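Mannan endo-1,4-beta-mannosidase (Mytilus edulis, PDB 2C0H) hydrolyses the beta-1,4-linked backbone of mannans as an endo-acting glycoside hydrolase of family 5 with a TIM-barrel fold. Local coordinates at residues 33-41 with 86-96; 142-150 with 208-216. The protein carries 3 engineered substitutions. All coordinates share one frame; numbering follows the deposited sequence.

Interaction 1: residues 33-41 with 86-96; sequences RDFGHNQYS and DNTLISDMRAY
D92 and Y40 meet where two outer helices of the TIM barrel, 40-56 and 89-102, come together. The loop before the first helix wraps the start of the second. D92 accepts two of the four hydrogen bonds that cross the contact. Its CB lies 3.7 Å from Y40 CB, and its CG comes closer to the same carbon. With CG anti to the carbonyl carbon (chi1 -85°), the carboxylate faces the loop. There OD2 takes two backbone bonds, from G36 N at 2.9 Å and from Y40 N at 3.1 Å. The two donors reach it from opposite faces of the carboxylate plane. OD1 accepts from a water that also binds S41 N.

D86 serves the loop in a similar way. Its OD2 accepts from H37 N at 2.8 Å, and from T88 N in an Asx turn. The H37 ring stacks on the D86 carboxylate, with planes 20° apart. N38 N donates to T88 OG1. G36 CA sits only 3.7 Å from L89 CA, so the backbones are in direct contact there.

F35, Y40 and Y96 form an aromatic cluster on the buried side, and F47 extends it. Y96 CB and CD2 lie at the edge of the F35 ring, the two ring planes oblique at 47°, and F35 CB rests on L89 CD1. The Y40 ring has D92 O over one face, and its OH ends at the edge of the Y96 ring, 3.7 Å from Y96 CD1.

Interaction 2: residues 142-150 with 208-216; sequences LKPMANALK and QAAAIKEVD
Two neighbouring outer helices of the TIM barrel, 131-149 and 198-215, pack here near their C-terminal ends. Their short segments cross at -40°, with axes 8.9 Å apart at the closest point. V215 is the central side chain. Its CG2 meets A146 CB at 3.7 Å, while CG1 lies against the methylene chain of K143. The small A146 side chain is consistent with the close axis distance.

K143 runs extended past V215 and brings NZ to E214 OE2 at 2.6 Å. In this salt bridge NZ comes to OE2 from above the carboxylate plane. K150 closes the other end. Its chain is extended beyond CG, and NZ bonds V215 O at 3.0 Å, almost straight in line with the carbonyl (174°). The same NZ bonds N147 OD1, so one ammonium ties both helix ends. A water donates to both A146 O and D216 OD2.

Toward the barrel, L142 CD2 packs on I212 CG1 at 3.9 Å and also touches Q208 CB. The polar end of Q208 turns elsewhere, to W112 and F204 O. Beneath the pair lies strand 155-162: W158 and I160 touch I212, and M145 also packs on W158. Helix 89-102 flanks helix 131-149 through M93, I90 and L97.

Interactions 1 and 2 are successive joints in the outer helical layer of the barrel, with centres about 18 Å apart. Helix 89-102 takes part in the first, helix 131-149 in the second, and these two helices touch directly. M93 SD lies 3.7 Å from M145 SD, and I90 CG2 lies 3.8 Å from A148 CB. R94 NH2 probably bonds A148 O at 3.0 Å. Neither contact includes a residue assigned to catalysis or substrate binding. The F35 side chain is about 8 Å from that of W65, and the Q208 side chain about 12 Å from that of N162; both W65 and N162 are inferred by similarity to bind substrate.

Interaction 1: residues 33-41 with 86-96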
loop_
_atom_site.group_PDB
_atom_site.type_symbol
_atom_site.label_atom_id
_atom_site.label_comp_id
_atom_site.label_asym_id
_atom_site.label_seq_id
_atom_site.Cartn_x
_atom_site.Cartn_y
_atom_site.Cartn_z
ATOM N N ARG A 33 15.981 -0.941 -6.337
ATOM C CA ARG A 33 17.309 -0.362 -6.171
ATOM C C ARG A 33 17.241 1.181 -6.198
ATOM O O ARG A 33 18.061 1.844 -6.841
ATOM C CB ARG A 33 18.230 -0.903 -7.278
ATOM C CG ARG A 33 18.443 -2.388 -7.223
ATOM C CD ARG A 33 19.386 -2.889 -8.319
ATOM N NE ARG A 33 19.340 -4.347 -8.410
ATOM C CZ ARG A 33 20.047 -5.198 -7.667
ATOM N NH1 ARG A 33 20.902 -4.769 -6.738
ATOM N NH2 ARG A 33 19.893 -6.505 -7.857
ATOM N N ASP A 34 16.282 1.750 -5.469
ATOM C CA ASP A 34 16.075 3.200 -5.466
ATOM C C ASP A 34 16.605 3.923 -4.214
ATOM O O ASP A 34 16.826 5.132 -4.254
ATOM C CB ASP A 34 14.589 3.517 -5.651
ATOM C CG ASP A 34 14.141 3.432 -7.096
ATOM O OD1 ASP A 34 14.887 3.926 -7.966
ATOM O OD2 ASP A 34 13.039 2.920 -7.356
ATOM N N PHE A 35 16.756 3.200 -3.101
ATOM C CA PHE A 35 17.165 3.787 -1.826
ATOM C C PHE A 35 18.225 2.903 -1.173
ATOM O O PHE A 35 18.165 1.685 -1.304
ATOM C CB PHE A 35 15.950 3.925 -0.889
ATOM C CG PHE A 35 14.841 4.773 -1.464
ATOM C CD1 PHE A 35 14.844 6.148 -1.300
ATOM C CD2 PHE A 35 13.831 4.197 -2.201
ATOM C CE1 PHE A 35 13.839 6.931 -1.841
ATOM C CE2 PHE A 35 12.819 4.987 -2.757
ATOM C CZ PHE A 35 12.833 6.341 -2.570
ATOM N N GLY A 36 19.168 3.523 -0.474
ATOM C CA GLY A 36 20.312 2.822 0.101
ATOM C C GLY A 36 21.430 2.680 -0.911
ATOM O O GLY A 36 21.200 2.782 -2.117
ATOM N N HIS A 37 22.649 2.454 -0.428
ATOM C CA HIS A 37 23.815 2.312 -1.304
ATOM C C HIS A 37 23.968 3.500 -2.262
ATOM O O HIS A 37 24.370 3.334 -3.422
ATOM C CB HIS A 37 23.748 0.969 -2.055
ATOM C CG HIS A 37 23.577 -0.212 -1.150
ATOM N ND1 HIS A 37 24.580 -0.655 -0.316
ATOM C CD2 HIS A 37 22.516 -1.022 -0.925
ATOM C CE1 HIS A 37 24.147 -1.691 0.380
ATOM N NE2 HIS A 37 22.900 -1.938 0.029
ATOM N N ASN A 38 23.650 4.696 -1.770
ATOM C CA ASN A 38 23.752 5.933 -2.544
ATOM C C ASN A 38 22.944 5.875 -3.847
ATOM O O ASN A 38 23.315 6.506 -4.832
ATOM C CB ASN A 38 25.224 6.252 -2.833
ATOM C CG ASN A 38 26.015 6.547 -1.570
ATOM O OD1 ASN A 38 25.798 7.568 -0.912
ATOM N ND2 ASN A 38 26.933 5.649 -1.220
ATOM N N GLN A 39 21.833 5.138 -3.827
ATOM C CA GLN A 39 21.028 4.921 -5.031
ATOM C C GLN A 39 20.037 6.055 -5.266
ATOM O O GLN A 39 19.618 6.260 -6.397
ATOM C CB GLN A 39 20.337 3.534 -5.017
ATOM C CG GLN A 39 21.331 2.355 -5.175
ATOM C CD GLN A 39 20.729 0.945 -4.981
ATOM O OE1 GLN A 39 20.929 0.059 -5.824
ATOM N NE2 GLN A 39 20.024 0.724 -3.866
ATOM N N TYR A 40 19.651 6.801 -4.229
ATOM C CA TYR A 40 18.677 7.882 -4.438
ATOM C C TYR A 40 19.244 8.959 -5.363
ATOM O O TYR A 40 18.541 9.438 -6.255
ATOM C CB TYR A 40 18.200 8.514 -3.119
ATOM C CG TYR A 40 17.277 9.684 -3.348
ATOM C CD1 TYR A 40 16.020 9.490 -3.906
ATOM C CD2 TYR A 40 17.678 10.987 -3.060
ATOM C CE1 TYR A 40 15.183 10.563 -4.159
ATOM C CE2 TYR A 40 16.832 12.064 -3.291
ATOM C CZ TYR A 40 15.587 11.837 -3.845
ATOM O OH TYR A 40 14.742 12.893 -4.096
ATOM N N SER A 41 20.511 9.315 -5.166
ATOM C CA SER A 41 21.155 10.359 -5.970
ATOM C C SER A 41 21.072 10.025 -7.458
ATOM O O SER A 41 20.969 10.925 -8.291
ATOM C CB SER A 41 22.608 10.579 -5.536
ATOM O OG SER A 41 23.414 9.451 -5.813
ATOM N N ASP A 86 21.925 -0.662 5.306
ATOM C CA ASP A 86 23.125 0.024 4.879
ATOM C C ASP A 86 23.075 1.498 5.305
ATOM O O ASP A 86 21.993 2.048 5.571
ATOM C CB ASP A 86 23.314 -0.124 3.385
ATOM C CG ASP A 86 22.355 0.706 2.616
ATOM O OD1 ASP A 86 21.259 0.188 2.299
ATOM O OD2 ASP A 86 22.695 1.880 2.358
ATOM N N ASN A 87 24.249 2.118 5.392
ATOM C CA ASN A 87 24.378 3.413 6.064
ATOM C C ASN A 87 23.852 4.640 5.313
ATOM O O ASN A 87 23.890 5.745 5.852
ATOM C CB ASN A 87 25.818 3.660 6.547
ATOM C CG ASN A 87 26.832 3.692 5.426
ATOM O OD1 ASN A 87 26.504 3.979 4.271
ATOM N ND2 ASN A 87 28.093 3.404 5.768
ATOM N N THR A 88 23.357 4.455 4.093
ATOM C CA THR A 88 22.676 5.549 3.402
ATOM C C THR A 88 21.193 5.279 3.140
ATOM O O THR A 88 20.534 6.102 2.499
ATOM C CB THR A 88 23.390 5.929 2.081
ATOM O OG1 THR A 88 23.485 4.775 1.245
ATOM C CG2 THR A 88 24.778 6.467 2.364
ATOM N N LEU A 89 20.630 4.174 3.640
ATOM C CA LEU A 89 19.191 3.923 3.424
ATOM C C LEU A 89 18.336 5.030 4.036
ATOM O O LEU A 89 17.492 5.626 3.365
ATOM C CB LEU A 89 18.755 2.551 3.961
ATOM C CG LEU A 89 17.258 2.209 3.838
ATOM C CD1 LEU A 89 16.777 2.335 2.374
ATOM C CD2 LEU A 89 16.919 0.825 4.386
ATOM N N ILE A 90 18.517 5.290 5.324
ATOM C CA ILE A 90 17.700 6.293 5.996
ATOM C C ILE A 90 17.948 7.695 5.415
ATOM O O ILE A 90 16.992 8.435 5.182
ATOM C CB ILE A 90 17.891 6.234 7.530
ATOM C CG1 ILE A 90 17.321 4.907 8.034
ATOM C CG2 ILE A 90 17.203 7.424 8.236
ATOM C CD1 ILE A 90 17.663 4.547 9.460
ATOM N N SER A 91 19.204 8.061 5.166
ATOM C CA SER A 91 19.516 9.398 4.638
ATOM C C SER A 91 18.977 9.591 3.211
ATOM O O SER A 91 18.531 10.682 2.880
ATOM C CB SER A 91 21.013 9.728 4.748
ATOM O OG SER A 91 21.828 8.754 4.140
ATOM N N ASP A 92 18.991 8.531 2.403
ATOM C CA ASP A 92 18.331 8.542 1.067
ATOM C C ASP A 92 16.818 8.748 1.202
ATOM O O ASP A 92 16.223 9.555 0.491
ATOM C CB ASP A 92 18.570 7.236 0.305
ATOM C CG ASP A 92 19.890 7.200 -0.473
ATOM O OD1 ASP A 92 20.724 8.120 -0.389
ATOM O OD2 ASP A 92 20.060 6.195 -1.186
ATOM N N MET A 93 16.175 8.005 2.096
ATOM C CA MET A 93 14.733 8.155 2.301
ATOM C C MET A 93 14.408 9.576 2.810
ATOM O O MET A 93 13.428 10.181 2.385
ATOM C CB MET A 93 14.199 7.066 3.258
ATOM C CG MET A 93 14.237 5.638 2.673
ATOM S SD MET A 93 13.854 4.313 3.856
ATOM C CE MET A 93 12.059 4.398 3.832
ATOM N N ARG A 94 15.233 10.111 3.710
ATOM C CA ARG A 94 15.033 11.449 4.260
ATOM C C ARG A 94 15.203 12.522 3.192
ATOM O O ARG A 94 14.463 13.489 3.192
ATOM C CB ARG A 94 15.967 11.713 5.446
ATOM C CG ARG A 94 15.416 12.718 6.419
ATOM C CD ARG A 94 16.406 13.068 7.501
ATOM N NE ARG A 94 16.683 11.970 8.434
ATOM C CZ ARG A 94 15.875 11.596 9.425
ATOM N NH1 ARG A 94 14.693 12.178 9.610
ATOM N NH2 ARG A 94 16.244 10.615 10.242
ATOM N N ALA A 95 16.159 12.349 2.275
ATOM C CA ALA A 95 16.368 13.348 1.210
ATOM C C ALA A 95 15.135 13.412 0.324
ATOM O O ALA A 95 14.719 14.499 -0.078
ATOM C CB ALA A 95 17.589 13.034 0.389
ATOM N N TYR A 96 14.580 12.248 -0.001
ATOM C CA TYR A 96 13.352 12.168 -0.804
ATOM C C TYR A 96 12.191 12.808 -0.071
ATOM O O TYR A 96 11.426 13.572 -0.644
ATOM C CB TYR A 96 13.023 10.715 -1.193
ATOM C CG TYR A 96 11.779 10.540 -2.053
ATOM C CD1 TYR A 96 11.566 11.333 -3.182
ATOM C CD2 TYR A 96 10.844 9.551 -1.776
ATOM C CE1 TYR A 96 10.431 11.159 -3.971
ATOM C CE2 TYR A 96 9.716 9.376 -2.566
ATOM C CZ TYR A 96 9.513 10.183 -3.666
ATOM O OH TYR A 96 8.381 9.989 -4.453
HETATM O O HOH W 1 21.902 8.985 -2.614
#

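Interaction 2: residues 142-150 with 208-216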
loop_
_atom_site.group_PDB
_atom_site.type_symbol
_atom_site.label_atom_id
_atom_site.label_comp_id
_atom_site.label_asym_id
_atom_site.label_seq_id
_atom_site.Cartn_x
_atom_site.Cartn_y
_atom_site.Cartn_z
ATOM N N LEU A 142 13.116 -2.772 10.273
ATOM C CA LEU A 142 11.835 -2.067 10.244
ATOM C C LEU A 142 11.716 -1.050 11.384
ATOM O O LEU A 142 11.399 0.106 11.154
ATOM C CB LEU A 142 10.664 -3.046 10.245
ATOM C CG LEU A 142 9.263 -2.438 10.140
ATOM C CD1 LEU A 142 9.186 -1.464 8.936
ATOM C CD2 LEU A 142 8.225 -3.513 10.051
ATOM N N LYS A 143 11.989 -1.463 12.613
ATOM C CA LYS A 143 11.891 -0.521 13.726
ATOM C C LYS A 143 12.851 0.682 13.595
ATOM O O LYS A 143 12.422 1.830 13.760
ATOM C CB LYS A 143 12.017 -1.243 15.078
ATOM C CG LYS A 143 10.782 -1.994 15.457
ATOM C CD LYS A 143 10.856 -2.549 16.874
ATOM C CE LYS A 143 9.554 -3.142 17.291
ATOM N NZ LYS A 143 9.653 -3.759 18.662
ATOM N N PRO A 144 14.149 0.446 13.315
ATOM C CA PRO A 144 15.082 1.558 13.079
ATOM C C PRO A 144 14.607 2.556 12.018
ATOM O O PRO A 144 14.710 3.763 12.216
ATOM C CB PRO A 144 16.370 0.842 12.646
ATOM C CG PRO A 144 16.288 -0.471 13.323
ATOM C CD PRO A 144 14.844 -0.854 13.313
ATOM N N MET A 145 14.059 2.041 10.922
ATOM C CA MET A 145 13.591 2.871 9.832
ATOM C C MET A 145 12.378 3.706 10.248
ATOM O O MET A 145 12.353 4.927 10.046
ATOM C CB MET A 145 13.244 1.981 8.643
ATOM C CG MET A 145 13.017 2.675 7.360
ATOM S SD MET A 145 13.193 1.445 6.032
ATOM C CE MET A 145 12.085 0.150 6.590
ATOM N N ALA A 146 11.387 3.053 10.846
ATOM C CA ALA A 146 10.151 3.732 11.229
ATOM C C ALA A 146 10.418 4.755 12.328
ATOM O O ALA A 146 9.836 5.835 12.337
ATOM C CB ALA A 146 9.112 2.742 11.661
ATOM N N ASN A 147 11.319 4.432 13.247
ATOM C CA ASN A 147 11.638 5.373 14.321
ATOM C C ASN A 147 12.384 6.615 13.809
ATOM O O ASN A 147 12.108 7.746 14.221
ATOM C CB ASN A 147 12.470 4.656 15.389
ATOM C CG ASN A 147 12.514 5.413 16.690
ATOM O OD1 ASN A 147 11.474 5.737 17.268
ATOM N ND2 ASN A 147 13.712 5.706 17.155
ATOM N N ALA A 148 13.311 6.416 12.882
ATOM C CA ALA A 148 14.138 7.495 12.363
ATOM C C ALA A 148 13.337 8.510 11.537
ATOM O O ALA A 148 13.655 9.692 11.534
ATOM C CB ALA A 148 15.271 6.930 11.519
ATOM N N LEU A 149 12.332 8.028 10.816
ATOM C CA LEU A 149 11.573 8.865 9.862
ATOM C C LEU A 149 10.240 9.417 10.368
ATOM O O LEU A 149 9.580 10.195 9.668
ATOM C CB LEU A 149 11.329 8.060 8.588
ATOM C CG LEU A 149 12.613 7.639 7.889
ATOM C CD1 LEU A 149 12.310 6.697 6.741
ATOM C CD2 LEU A 149 13.406 8.835 7.386
ATOM N N LYS A 150 9.839 9.060 11.581
ATOM C CA LYS A 150 8.502 9.408 12.067
ATOM C C LYS A 150 8.199 10.902 12.217
ATOM O O LYS A 150 7.033 11.282 12.227
ATOM C CB LYS A 150 8.214 8.697 13.385
ATOM C CG LYS A 150 9.079 9.114 14.524
ATOM C CD LYS A 150 8.779 8.256 15.716
ATOM C CE LYS A 150 9.713 8.566 16.829
ATOM N NZ LYS A 150 9.419 7.711 18.019
ATOM N N GLN A 208 4.234 -7.056 11.410
ATOM C CA GLN A 208 4.864 -5.851 10.943
ATOM C C GLN A 208 4.053 -4.598 11.283
ATOM O O GLN A 208 4.622 -3.565 11.598
ATOM C CB GLN A 208 5.174 -5.961 9.449
ATOM C CG GLN A 208 6.253 -7.003 9.195
ATOM C CD GLN A 208 6.543 -7.200 7.734
ATOM O OE1 GLN A 208 7.356 -6.473 7.153
ATOM N NE2 GLN A 208 5.899 -8.171 7.138
ATOM N N ALA A 209 2.731 -4.711 11.246
ATOM C CA ALA A 209 1.859 -3.618 11.669
ATOM C C ALA A 209 2.090 -3.288 13.138
ATOM O O ALA A 209 2.200 -2.133 13.501
ATOM C CB ALA A 209 0.426 -3.963 11.424
ATOM N N ALA A 210 2.200 -4.323 13.967
ATOM C CA ALA A 210 2.451 -4.097 15.386
ATOM C C ALA A 210 3.813 -3.436 15.640
ATOM O O ALA A 210 3.928 -2.537 16.484
ATOM C CB ALA A 210 2.319 -5.412 16.147
ATOM N N ALA A 211 4.833 -3.851 14.891
ATOM C CA ALA A 211 6.176 -3.309 15.030
ATOM C C ALA A 211 6.254 -1.811 14.712
ATOM O O ALA A 211 6.840 -1.039 15.440
ATOM C CB ALA A 211 7.127 -4.095 14.149
ATOM N N ILE A 212 5.630 -1.397 13.620
ATOM C CA ILE A 212 5.642 -0.005 13.213
ATOM C C ILE A 212 4.941 0.831 14.272
ATOM O O ILE A 212 5.428 1.888 14.644
ATOM C CB ILE A 212 4.947 0.175 11.843
ATOM C CG1 ILE A 212 5.783 -0.519 10.761
ATOM C CG2 ILE A 212 4.752 1.672 11.545
ATOM C CD1 ILE A 212 5.048 -0.726 9.468
ATOM N N LYS A 213 3.823 0.329 14.776
ATOM C CA LYS A 213 3.030 1.092 15.743
ATOM C C LYS A 213 3.659 1.089 17.130
ATOM O O LYS A 213 3.295 1.907 17.964
ATOM C CB LYS A 213 1.603 0.568 15.803
ATOM C CG LYS A 213 0.800 0.888 14.551
ATOM C CD LYS A 213 -0.567 0.262 14.621
ATOM C CE LYS A 213 -1.489 0.795 13.553
ATOM N NZ LYS A 213 -2.899 0.432 13.867
ATOM N N GLU A 214 4.602 0.191 17.380
ATOM C CA GLU A 214 5.349 0.219 18.647
ATOM C C GLU A 214 6.301 1.412 18.736
ATOM O O GLU A 214 6.454 2.004 19.812
ATOM C CB GLU A 214 6.117 -1.086 18.839
ATOM C CG GLU A 214 6.715 -1.265 20.222
ATOM C CD GLU A 214 7.235 -2.671 20.459
ATOM O OE1 GLU A 214 7.713 -2.935 21.590
ATOM O OE2 GLU A 214 7.163 -3.515 19.531
ATOM N N VAL A 215 6.953 1.758 17.626
ATOM C CA VAL A 215 7.919 2.862 17.588
ATOM C C VAL A 215 7.331 4.173 17.043
ATOM O O VAL A 215 7.864 5.247 17.318
ATOM C CB VAL A 215 9.200 2.494 16.786
ATOM C CG1 VAL A 215 9.907 1.315 17.451
ATOM C CG2 VAL A 215 8.885 2.176 15.326
ATOM N N ASP A 216 6.244 4.072 16.277
ATOM C CA ASP A 216 5.510 5.227 15.744
ATOM C C ASP A 216 3.997 4.982 15.880
ATOM O O ASP A 216 3.289 4.642 14.917
ATOM C CB ASP A 216 5.892 5.462 14.283
ATOM C CG ASP A 216 5.269 6.720 13.704
ATOM O OD1 ASP A 216 4.682 7.538 14.461
ATOM O OD2 ASP A 216 5.357 6.890 12.466
HETATM O O HOH W 2 7.209 5.826 10.854
#